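Uncharacterized protein (Bacteroides vulgatus, PDB 4FMR) probably binds DNA, pairing an HU/IHF-like DNA-binding region with a second, Ig-like region. Local coordinates at the interface of chains A and B. Coordinates in Å, arbitrary orientation; residue numbers count along the deposited sequence, not the author numbering. Chains: chain A/B, uncharacterized hypothetical protein.

In this two-chain assembly one interface is secured in two ways, at places whose C-alpha centres lie about 20 Å apart. Contact 1 is an aromatic and aliphatic packing site within the HU-like region, whereas contact 2 is mainly polar and adds the Ig-like region of chain B to residues of its HU-like region. Strand 80-87 of chain A serves both, giving A:Arg81 to contact 2 and A:Phe86 to contact 1, so it is held near both ends. Two-fold symmetry repeats each contact, as expected of an HU-like dimer, although the structure alone does not show that this pair is the biological unit.

Contact 1: the interface of chains A and B. Residues chain A 86, 88, 90, 94-95, 100; chain B 25, 121, 123.
An apolar knob-in-pocket interface, probably part of the dimer core of this HU-like protein, holds the two chains together through B:Phe25, whose ring enters a pocket of chain A. The ring is covered on both faces. On one, the methyl CB of A:Ala90 sits 3.8 Å from the ring centroid of B:Phe25, displaced toward the rim; on the other lies the benzo edge of A:Trp95, its CE3 3.6 Å from B:Phe25 CE2. The two aromatic planes are inclined by 55°, an edge-to-face pairing. At the rim of the phenyl ring stands the side-chain amide of A:Asn100, turned almost perpendicular to it at 87°.

Both faces of A:Trp95 are covered too. Its CG is anti to the backbone N (chi1 -179°), which turns the indole CE3 edge to B:Phe25 and a face to B:Val121. A:Asn100 CB lies over one indole face, and B:Val121 CG2 caps the opposite one, 3.6 Å from the centroid of the six-membered ring. The same methyl touches A:Phe86 CE1 at 3.7 Å, so one valine branch fills the angle between two aromatic rings. A:Phe86 also reaches the root of the inserted side chain, resting its CD2 edge on B:Phe25 CB. Beside this packing a water links the chains, 2.7 Å from the carbonyl O of A:Gly88 and 3.3 Å from the backbone N of B:Phe25.

Contact 2: the interface of chains A and B. Residues chain A 74, 81; chain B 29, 31-32, 146, 210, 236, 238.
A:Arg81 and B:Glu210 form a salt bridge in which two nitrogens meet two oxygens, and it joins strand 80-87 of chain A to strand 209-217 in the Ig-like region of chain B, with B:Tyr238 of strand 231-240 packed alongside. The arginine approaches side-on: NE donates to OE1 of B:Glu210 at 3.1 Å, tilted somewhat from the guanidinium plane, while NH2 donates nearly straight to OE2 of the same carboxylate (164° at H) and within that plane. Both oxygens accept through their syn lone pairs, and the two flat groups lie within 18° of coplanar.

Packing is close along the arginine stem. CB of A:Arg81 lies over the centre of the B:Tyr238 ring, 3.7 Å from its centroid, and the chain, bent at chi2 (-88°), runs on antiparallel to the tyrosine side chain, past its CB, to the carboxylate. Ring and stem thus help to set the direction of the guanidinium. From within chain B, B:Thr236 OG1 donates to the anti lone pair of B:Glu210 OE2 at 2.8 Å, steadying the acid and probably favouring its charged form. An alanine in place of A:Arg81 would keep the CB over the ring but would probably deprive B:Glu210 of its cross-chain charge partner and lose the packing of CG and CD along B:Tyr238 CD1 and CB.

The A:Ser74 side is partly hydrated and, at B:Arg31, less well ordered. The backbone N of A:Ser74 donates to the carbonyl O of B:Arg31 at 3.1 Å; B:Arg31 is poorly ordered, so this bond is less certain, though the short parallel beta bridge between A:Ser74 and B:Ser32 fits with it. The hydroxyl OG of A:Ser74 touches the carboxylate, 3.3 Å from B:Glu210 OE2, and a water beside it lies 3.0 Å from A:Ser74 OG and 2.8 Å from B:Glu210 OE1.

Contact 1: the interface of chains A and B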
# COMPACT_ATOMS: atom_id res chain seq x y z
N PHE A 86 -12.63 -2.21 1.95
CA PHE A 86 -13.37 -3.48 1.98
C PHE A 86 -13.05 -4.32 0.76
O PHE A 86 -12.96 -3.79 -0.36
CB PHE A 86 -14.88 -3.23 2.07
CG PHE A 86 -15.25 -2.39 3.27
CD1 PHE A 86 -15.10 -2.89 4.57
CD2 PHE A 86 -15.72 -1.09 3.12
CE1 PHE A 86 -15.42 -2.10 5.68
CE2 PHE A 86 -16.03 -0.30 4.23
CZ PHE A 86 -15.89 -0.82 5.51
N GLY A 88 -14.00 -7.86 -1.50
CA GLY A 88 -15.08 -8.77 -1.85
C GLY A 88 -16.39 -8.09 -2.19
O GLY A 88 -16.69 -6.99 -1.72
N ALA A 90 -20.40 -7.46 -2.26
CA ALA A 90 -21.46 -7.37 -1.26
C ALA A 90 -22.61 -8.30 -1.68
O ALA A 90 -23.52 -7.87 -2.40
CB ALA A 90 -21.93 -5.93 -1.12
N ALA A 94 -25.39 -7.93 2.26
CA ALA A 94 -24.91 -8.29 3.59
C ALA A 94 -23.42 -8.61 3.60
O ALA A 94 -22.84 -8.99 2.58
CB ALA A 94 -25.69 -9.49 4.12
N TRP A 95 -22.81 -8.48 4.79
CA TRP A 95 -21.41 -8.79 5.03
C TRP A 95 -21.27 -10.27 5.35
O TRP A 95 -21.89 -10.74 6.32
CB TRP A 95 -20.87 -7.91 6.19
CG TRP A 95 -19.42 -8.13 6.53
CD1 TRP A 95 -18.90 -9.03 7.41
CD2 TRP A 95 -18.30 -7.43 5.96
NE1 TRP A 95 -17.53 -8.94 7.42
CE2 TRP A 95 -17.14 -7.95 6.56
CE3 TRP A 95 -18.18 -6.41 5.00
CZ2 TRP A 95 -15.86 -7.47 6.25
CZ3 TRP A 95 -16.91 -5.96 4.68
CH2 TRP A 95 -15.77 -6.49 5.29
N ASN A 100 -15.99 -11.57 2.53
CA ASN A 100 -15.65 -10.17 2.79
C ASN A 100 -14.60 -10.05 3.86
O ASN A 100 -14.51 -10.90 4.77
CB ASN A 100 -16.89 -9.37 3.19
CG ASN A 100 -17.95 -9.24 2.12
OD1 ASN A 100 -19.14 -9.26 2.42
ND2 ASN A 100 -17.55 -9.07 0.86
N PHE B 25 -18.98 -2.43 -0.92
CA PHE B 25 -19.03 -1.65 0.31
C PHE B 25 -18.14 -0.40 0.18
O PHE B 25 -17.02 -0.46 -0.34
CB PHE B 25 -18.61 -2.48 1.53
CG PHE B 25 -19.44 -3.72 1.78
CD1 PHE B 25 -20.69 -3.62 2.39
CD2 PHE B 25 -18.96 -4.98 1.47
CE1 PHE B 25 -21.45 -4.77 2.65
CE2 PHE B 25 -19.71 -6.13 1.73
CZ PHE B 25 -20.96 -6.02 2.32
N VAL B 121 -18.29 -4.59 10.83
CA VAL B 121 -18.78 -3.70 9.78
C VAL B 121 -20.29 -3.54 9.98
O VAL B 121 -21.03 -4.53 10.00
CB VAL B 121 -18.43 -4.18 8.34
CG1 VAL B 121 -18.92 -3.17 7.29
CG2 VAL B 121 -16.94 -4.43 8.18
N VAL B 123 -23.35 -2.25 8.22
CA VAL B 123 -23.89 -1.97 6.88
C VAL B 123 -25.11 -1.05 7.04
O VAL B 123 -26.08 -1.41 7.70
CB VAL B 123 -24.22 -3.28 6.09
CG1 VAL B 123 -24.77 -2.97 4.70
CG2 VAL B 123 -22.99 -4.19 5.99
O HOH W 1 -16.34 -4.35 -1.18

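Contact 2: the interface of chains A and B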
# COMPACT_ATOMS: atom_id res chain seq x y z
N SER A 74 -9.17 8.47 7.99
CA SER A 74 -7.97 8.37 7.16
C SER A 74 -6.83 8.91 8.03
O SER A 74 -7.04 9.84 8.81
CB SER A 74 -8.13 9.10 5.83
OG SER A 74 -8.14 10.49 6.05
N ARG A 81 -0.03 7.46 4.33
CA ARG A 81 -1.45 7.78 4.49
C ARG A 81 -2.16 6.44 4.40
O ARG A 81 -1.83 5.62 3.53
CB ARG A 81 -1.96 8.83 3.48
CG ARG A 81 -3.44 9.15 3.62
CD ARG A 81 -4.27 8.19 2.79
NE ARG A 81 -5.63 8.69 2.63
CZ ARG A 81 -6.54 8.13 1.86
NH1 ARG A 81 -6.24 7.04 1.15
NH2 ARG A 81 -7.74 8.67 1.74
N THR B 29 -16.34 7.69 5.76
CA THR B 29 -15.16 8.24 6.44
C THR B 29 -15.59 9.19 7.58
O THR B 29 -16.45 10.05 7.40
CB THR B 29 -14.21 8.91 5.45
OG1 THR B 29 -14.17 8.13 4.26
CG2 THR B 29 -12.78 9.05 6.01
N ARG B 31 -13.34 11.23 9.59
CA ARG B 31 -12.53 12.45 9.47
C ARG B 31 -11.11 12.06 9.10
O ARG B 31 -10.81 10.87 8.97
CB ARG B 31 -12.55 13.27 10.79
CG ARG B 31 -11.90 12.58 12.00
CD ARG B 31 -12.11 13.32 13.32
NE ARG B 31 -13.49 13.17 13.80
CZ ARG B 31 -13.86 12.39 14.82
NH1 ARG B 31 -12.95 11.70 15.50
NH2 ARG B 31 -15.13 12.32 15.18
N SER B 32 -10.23 13.05 8.95
CA SER B 32 -8.82 12.83 8.64
C SER B 32 -7.95 13.28 9.81
O SER B 32 -8.24 14.30 10.43
CB SER B 32 -8.42 13.56 7.36
OG SER B 32 -8.55 14.97 7.49
N PHE B 146 -8.58 6.28 -2.96
CA PHE B 146 -8.74 7.73 -2.99
C PHE B 146 -7.44 8.47 -2.68
O PHE B 146 -7.47 9.62 -2.28
CB PHE B 146 -9.87 8.25 -2.09
CG PHE B 146 -11.10 8.47 -2.94
CD1 PHE B 146 -11.99 7.44 -3.19
CD2 PHE B 146 -11.31 9.69 -3.58
CE1 PHE B 146 -13.11 7.64 -3.97
CE2 PHE B 146 -12.42 9.88 -4.39
CZ PHE B 146 -13.30 8.85 -4.60
N GLU B 210 -4.15 15.38 2.86
CA GLU B 210 -5.55 15.11 2.72
C GLU B 210 -6.29 16.41 2.31
O GLU B 210 -5.91 17.52 2.69
CB GLU B 210 -6.11 14.54 4.03
CG GLU B 210 -7.32 13.63 3.78
CD GLU B 210 -7.08 12.20 3.31
OE1 GLU B 210 -5.92 11.73 3.39
OE2 GLU B 210 -8.06 11.55 2.90
N THR B 236 -13.31 12.44 0.64
CA THR B 236 -11.96 12.77 1.08
C THR B 236 -10.94 12.22 0.05
O THR B 236 -11.23 11.24 -0.65
CB THR B 236 -11.72 12.25 2.50
OG1 THR B 236 -10.56 12.90 3.02
CG2 THR B 236 -11.59 10.72 2.55
N TYR B 238 -6.46 11.82 -0.67
CA TYR B 238 -5.08 12.10 -0.31
C TYR B 238 -4.33 12.47 -1.58
O TYR B 238 -4.33 11.71 -2.55
CB TYR B 238 -4.41 10.94 0.43
CG TYR B 238 -2.95 11.22 0.69
CD1 TYR B 238 -2.55 12.04 1.75
CD2 TYR B 238 -1.95 10.69 -0.13
CE1 TYR B 238 -1.20 12.35 1.96
CE2 TYR B 238 -0.61 11.01 0.05
CZ TYR B 238 -0.24 11.83 1.11
OH TYR B 238 1.10 12.09 1.33
O HOH W 2 -5.33 11.55 6.08